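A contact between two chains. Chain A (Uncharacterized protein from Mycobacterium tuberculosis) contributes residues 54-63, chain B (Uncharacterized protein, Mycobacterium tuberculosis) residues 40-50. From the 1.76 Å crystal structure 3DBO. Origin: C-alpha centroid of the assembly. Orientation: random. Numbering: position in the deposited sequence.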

# COMPACT_ATOMS: atom_id res chain seq x y z
N ARG A 54 -14.14 2.02 7.85
CA ARG A 54 -14.93 1.03 7.11
C ARG A 54 -14.36 0.79 5.70
O ARG A 54 -13.50 1.53 5.23
CB ARG A 54 -16.39 1.48 7.02
N TRP A 55 -14.84 -0.26 5.04
CA TRP A 55 -14.42 -0.56 3.67
C TRP A 55 -15.08 0.41 2.71
O TRP A 55 -16.31 0.45 2.59
CB TRP A 55 -14.75 -2.01 3.30
CG TRP A 55 -13.83 -3.01 3.92
CD1 TRP A 55 -13.84 -3.44 5.22
CD2 TRP A 55 -12.76 -3.72 3.27
NE1 TRP A 55 -12.84 -4.37 5.42
CE2 TRP A 55 -12.17 -4.57 4.24
CE3 TRP A 55 -12.25 -3.73 1.97
CZ2 TRP A 55 -11.09 -5.40 3.95
CZ3 TRP A 55 -11.19 -4.56 1.68
CH2 TRP A 55 -10.62 -5.39 2.66
N LEU A 56 -14.26 1.22 2.04
CA LEU A 56 -14.75 2.23 1.11
C LEU A 56 -15.13 1.61 -0.23
O LEU A 56 -14.45 0.70 -0.71
CB LEU A 56 -13.69 3.32 0.89
CG LEU A 56 -13.70 4.63 1.67
CD1 LEU A 56 -13.78 4.43 3.17
CD2 LEU A 56 -12.48 5.46 1.33
N SER A 57 -16.21 2.10 -0.82
CA SER A 57 -16.52 1.74 -2.20
C SER A 57 -15.47 2.35 -3.12
O SER A 57 -14.80 3.32 -2.76
CB SER A 57 -17.92 2.21 -2.59
OG SER A 57 -17.92 3.60 -2.88
N LYS A 58 -15.33 1.78 -4.31
CA LYS A 58 -14.45 2.32 -5.35
C LYS A 58 -14.68 3.82 -5.57
O LYS A 58 -13.73 4.59 -5.63
CB LYS A 58 -14.69 1.56 -6.67
CG LYS A 58 -13.66 1.79 -7.76
CD LYS A 58 -14.13 1.18 -9.07
CE LYS A 58 -13.57 1.97 -10.25
NZ LYS A 58 -14.26 1.68 -11.55
N THR A 59 -15.95 4.23 -5.67
CA THR A 59 -16.28 5.63 -5.93
C THR A 59 -15.96 6.51 -4.74
O THR A 59 -15.38 7.59 -4.90
CB THR A 59 -17.76 5.82 -6.33
OG1 THR A 59 -18.26 4.61 -6.91
CG2 THR A 59 -17.90 6.97 -7.33
N GLU A 60 -16.33 6.04 -3.54
CA GLU A 60 -15.98 6.70 -2.28
C GLU A 60 -14.47 6.96 -2.20
O GLU A 60 -14.04 8.11 -2.08
CB GLU A 60 -16.45 5.87 -1.09
CG GLU A 60 -17.92 6.02 -0.73
CD GLU A 60 -18.32 5.18 0.47
OE1 GLU A 60 -17.94 3.99 0.53
OE2 GLU A 60 -19.03 5.71 1.35
N PHE A 61 -13.67 5.89 -2.28
CA PHE A 61 -12.21 6.02 -2.25
C PHE A 61 -11.72 7.05 -3.25
O PHE A 61 -11.02 8.00 -2.89
CB PHE A 61 -11.51 4.68 -2.48
CG PHE A 61 -10.07 4.81 -2.96
CD1 PHE A 61 -9.10 5.41 -2.16
CD2 PHE A 61 -9.70 4.34 -4.22
CE1 PHE A 61 -7.78 5.55 -2.60
CE2 PHE A 61 -8.38 4.47 -4.68
CZ PHE A 61 -7.42 5.08 -3.86
N LEU A 62 -12.08 6.85 -4.52
CA LEU A 62 -11.64 7.73 -5.60
C LEU A 62 -12.09 9.18 -5.41
O LEU A 62 -11.44 10.10 -5.89
CB LEU A 62 -12.08 7.20 -6.97
CG LEU A 62 -11.34 5.97 -7.53
CD1 LEU A 62 -12.02 5.47 -8.78
CD2 LEU A 62 -9.86 6.26 -7.79
N SER A 63 -13.21 9.36 -4.70
CA SER A 63 -13.64 10.71 -4.31
C SER A 63 -12.75 11.31 -3.22
O SER A 63 -12.42 12.50 -3.28
CB SER A 63 -15.11 10.71 -3.86
OG SER A 63 -15.97 10.57 -4.97
N ASP B 40 -5.42 3.38 -13.09
CA ASP B 40 -6.29 2.55 -13.91
C ASP B 40 -7.51 2.15 -13.09
O ASP B 40 -7.55 1.07 -12.50
CB ASP B 40 -5.53 1.33 -14.40
CG ASP B 40 -6.31 0.50 -15.41
OD1 ASP B 40 -7.56 0.65 -15.52
OD2 ASP B 40 -5.66 -0.32 -16.09
N GLU B 41 -8.52 3.03 -13.08
CA GLU B 41 -9.69 2.89 -12.20
C GLU B 41 -10.48 1.62 -12.43
O GLU B 41 -11.01 1.05 -11.48
CB GLU B 41 -10.63 4.11 -12.32
CG GLU B 41 -9.96 5.45 -12.64
CD GLU B 41 -9.45 6.19 -11.42
OE1 GLU B 41 -8.47 5.73 -10.80
OE2 GLU B 41 -10.03 7.25 -11.09
N ALA B 42 -10.58 1.19 -13.69
CA ALA B 42 -11.29 -0.03 -14.06
C ALA B 42 -10.87 -1.27 -13.27
O ALA B 42 -11.69 -2.17 -13.03
CB ALA B 42 -11.14 -0.30 -15.57
N LEU B 43 -9.60 -1.31 -12.86
CA LEU B 43 -9.03 -2.47 -12.15
C LEU B 43 -9.13 -2.41 -10.63
O LEU B 43 -8.85 -3.41 -9.95
CB LEU B 43 -7.57 -2.66 -12.56
CG LEU B 43 -7.24 -3.64 -13.69
CD1 LEU B 43 -8.17 -3.55 -14.88
CD2 LEU B 43 -5.82 -3.39 -14.10
N ILE B 44 -9.53 -1.26 -10.09
CA ILE B 44 -9.71 -1.12 -8.64
C ILE B 44 -10.96 -1.91 -8.25
O ILE B 44 -12.01 -1.76 -8.88
CB ILE B 44 -9.81 0.36 -8.20
CG1 ILE B 44 -8.54 1.11 -8.60
CG2 ILE B 44 -10.08 0.48 -6.68
CD1 ILE B 44 -8.56 2.61 -8.30
N PRO B 45 -10.84 -2.79 -7.24
CA PRO B 45 -12.01 -3.53 -6.77
C PRO B 45 -13.09 -2.60 -6.25
O PRO B 45 -12.83 -1.41 -6.00
CB PRO B 45 -11.46 -4.40 -5.64
CG PRO B 45 -10.03 -4.56 -5.97
CD PRO B 45 -9.61 -3.27 -6.60
N ASP B 46 -14.29 -3.14 -6.11
CA ASP B 46 -15.47 -2.40 -5.69
C ASP B 46 -15.34 -1.81 -4.29
O ASP B 46 -15.81 -0.70 -4.04
CB ASP B 46 -16.70 -3.30 -5.76
CG ASP B 46 -17.07 -3.68 -7.18
OD1 ASP B 46 -16.90 -2.84 -8.10
OD2 ASP B 46 -17.54 -4.83 -7.36
N ARG B 47 -14.71 -2.57 -3.39
CA ARG B 47 -14.51 -2.14 -2.01
C ARG B 47 -13.01 -2.17 -1.74
O ARG B 47 -12.36 -3.14 -2.11
CB ARG B 47 -15.22 -3.11 -1.06
CG ARG B 47 -16.76 -3.05 -1.09
CD ARG B 47 -17.27 -1.69 -0.59
NE ARG B 47 -18.64 -1.77 -0.09
CZ ARG B 47 -18.96 -2.02 1.18
NH1 ARG B 47 -18.01 -2.21 2.09
NH2 ARG B 47 -20.24 -2.07 1.53
N VAL B 48 -12.48 -1.12 -1.11
CA VAL B 48 -11.03 -1.06 -0.81
C VAL B 48 -10.73 -0.78 0.67
O VAL B 48 -11.50 -0.11 1.36
CB VAL B 48 -10.27 -0.03 -1.70
CG1 VAL B 48 -10.28 -0.46 -3.16
CG2 VAL B 48 -10.84 1.40 -1.54
N ALA B 49 -9.61 -1.34 1.14
CA ALA B 49 -9.04 -1.02 2.46
C ALA B 49 -7.56 -0.71 2.25
O ALA B 49 -7.02 -0.87 1.15
CB ALA B 49 -9.21 -2.19 3.43
N THR B 50 -6.87 -0.23 3.29
CA THR B 50 -5.42 -0.19 3.21
C THR B 50 -4.87 -0.88 4.47
O THR B 50 -5.62 -1.59 5.17
CB THR B 50 -4.90 1.24 2.98
OG1 THR B 50 -3.50 1.21 2.68
CG2 THR B 50 -5.19 2.18 4.20

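The two stretches meet edge to edge as a short antiparallel pairing, and side chains then pack around that seam, burying 704 Å² in all. The register is fixed by A:Leu56 opposite B:Val48, where two backbone hydrogen bonds run in opposite directions: A:Leu56 N donates to B:Val48 O at 3.1 Å (139°), and B:Val48 N donates to A:Leu56 O at 2.7 Å (162°). A third, from A:Lys58 N to B:Asp46 O, is short at 2.5 Å, with an angle of 138°. Between these bonds lies the non-hydrogen-bonded pair A:Ser57 and B:Arg47, whose CA atoms approach to 4.4 Å. The backbones are close enough there for two CA-H...O contacts, B:Arg47 CA to A:Leu56 O and A:Ser57 CA to B:Asp46 O, each 3.1 Å.

Side chains leave this ladder on two faces. A:Leu56 and B:Val48 share one, and the helix that begins at A:Lys58 brings A:Phe61 to the same apolar cluster. The branched B:Val48 fits as a compact bump: its CG2 lies 3.5 Å from A:Phe61 CB and 4.2 Å from A:Leu56 CB. Farther along, B:Ile44 points toward chain A, and its CD1 enters the hollow between two helix residues, 4.1 Å from A:Phe61 CE2, at the ring edge, and 3.9 Å from A:Leu62 CD2. The m,t rotamer of B:Ile44 carries that methyl to the end of an extended arm. A:Leu62 CD2 also packs 3.4 Å from B:Glu41 OE1.

A:Trp55 supplies a broad flat surface, and B:Ala49 is the small knob set upon it. The B:Ala49 CB methyl sits 3.5 Å from the centroid of the A:Trp55 six-membered ring and only 8° off its normal, a CH-pi contact over the face. Alanine suits the spot because its single methyl can meet the ring so directly.

On the other face of the ladder, A:Ser57 and B:Arg47 pack loosely, with A:Ser57 CB 4.4 Å from B:Arg47 CD. The small serine also caps the helix: its OG accepts from A:Glu60 N at 3.0 Å, while A:Ser57 N donates to A:Glu60 OE1 at 2.9 Å. This reciprocal pair braces the turn from strand into helix.

A:Lys58, with all four chi angles t, lies extended along chain B. Its aliphatic length does the packing: CG is 4.0 Å from B:Ile44 CG2, and CE is 3.0 Å from B:Glu41 O. Its NZ lies 3.3 Å from B:Glu41 O, but the angle is too poor for a hydrogen bond.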